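Local coordinates for uncharacterized protein Af_0446 (Archaeoglobus fulgidus DSM 4304, PDB 3BUT) that is of unknown function but has a beta-rich fold of the late embryogenesis abundant (LEA_2) family, linked to water stress, and possibly binds lipids, at residues P102-E105 and V111-P114. The protein carries 4 engineered substitutions. Residues are numbered along the deposited sequence; the frame is centred on the assembly and turned at random.
Sequences PTIE and VEVP
Ile104 sets its CD1 methyl against the CG and CD methylenes of Pro114, 3.8 Å from each, the two side chains crossing at about a right angle. The torsions explain this reach: CG1 lies anti to the carbonyl carbon (chi1 -59°) and chi2 is extended, which runs CG1 beside the Glu112 carbonyl and takes CD1 along the strand toward Pro114. At the backbone, Ile104 and Glu112 form an antiparallel hydrogen-bonded pair. Ile104 N donates to Glu112 O at 3.0 Å, and Glu112 N returns a bond to Ile104 O at 2.9 Å; N-H...O angles of 160° and 155° show both to be fairly straight. Val111 CG1 stands on the other face of the hairpin, 3.8 Å from Glu105 CG, the two side chains side by side and pointing the same way; Thr103 CG2 meets the same methyl at 4.0 Å. Two residues from Ile104, Pro102 lies opposite Pro114; neither has an N-H, so no N-H...O bond can form between them. Pro102 O takes a long CA-H...O contact from Val113 CA (3.6 Å), and Pro102 CD lies 3.3 Å from Pro114 O. The pairing is thus regular only around Ile104 and Glu112, at the end of the hairpin next to its connecting loop, a largely surface position. Thr103 OG1 turns to Tyr54 OH for its hydrogen bond. Strand 93-105 is bonded along its other edge to strand 34-45, where Pro102 packs on Val36 and Ile104 on Ile34, leaving strand 111-123 outermost in this chain's four-stranded antiparallel sheet.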
# COMPACT_ATOMS: atom_id res chain seq x y z
N PRO A 102 2.81 26.44 7.04
CA PRO A 102 3.14 26.92 8.38
C PRO A 102 2.53 28.28 8.69
O PRO A 102 2.37 29.12 7.80
CB PRO A 102 4.66 27.01 8.36
CG PRO A 102 5.02 27.19 6.94
CD PRO A 102 3.97 26.49 6.14
N THR A 103 2.18 28.47 9.96
CA THR A 103 1.68 29.73 10.47
C THR A 103 2.86 30.45 11.09
O THR A 103 3.32 30.08 12.17
CB THR A 103 0.60 29.51 11.54
OG1 THR A 103 -0.41 28.63 11.04
CG2 THR A 103 -0.04 30.83 11.92
N ILE A 104 3.34 31.47 10.39
CA ILE A 104 4.50 32.24 10.80
C ILE A 104 4.02 33.54 11.41
O ILE A 104 3.30 34.30 10.77
CB ILE A 104 5.41 32.55 9.58
CG1 ILE A 104 5.87 31.25 8.92
CG2 ILE A 104 6.60 33.41 10.00
CD1 ILE A 104 6.51 31.45 7.56
N GLU A 105 4.42 33.79 12.65
CA GLU A 105 3.97 34.97 13.37
C GLU A 105 5.11 35.96 13.51
O GLU A 105 6.12 35.67 14.16
CB GLU A 105 3.41 34.62 14.75
CG GLU A 105 2.25 33.63 14.75
CD GLU A 105 1.71 33.31 16.15
OE1 GLU A 105 2.43 33.55 17.14
OE2 GLU A 105 0.57 32.81 16.24
N VAL A 111 0.11 37.65 10.64
CA VAL A 111 0.81 36.44 10.19
C VAL A 111 1.25 36.40 8.72
O VAL A 111 0.97 37.30 7.94
CB VAL A 111 -0.02 35.15 10.44
CG1 VAL A 111 -0.02 34.79 11.92
CG2 VAL A 111 -1.44 35.29 9.87
N GLU A 112 1.97 35.33 8.39
CA GLU A 112 2.32 34.97 7.02
C GLU A 112 2.04 33.48 6.89
O GLU A 112 2.48 32.70 7.75
CB GLU A 112 3.81 35.23 6.74
CG GLU A 112 4.26 36.67 6.93
CD GLU A 112 5.67 36.91 6.43
OE1 GLU A 112 5.85 37.12 5.21
OE2 GLU A 112 6.59 36.91 7.26
N VAL A 113 1.32 33.07 5.85
CA VAL A 113 1.00 31.65 5.68
C VAL A 113 1.36 31.06 4.31
O VAL A 113 0.47 30.75 3.51
CB VAL A 113 -0.48 31.34 6.05
CG1 VAL A 113 -0.60 30.99 7.53
CG2 VAL A 113 -1.41 32.51 5.68
N PRO A 114 2.67 30.87 4.04
CA PRO A 114 3.08 30.32 2.75
C PRO A 114 2.74 28.83 2.62
O PRO A 114 2.69 28.12 3.62
CB PRO A 114 4.60 30.54 2.75
CG PRO A 114 4.98 30.53 4.17
CD PRO A 114 3.83 31.15 4.90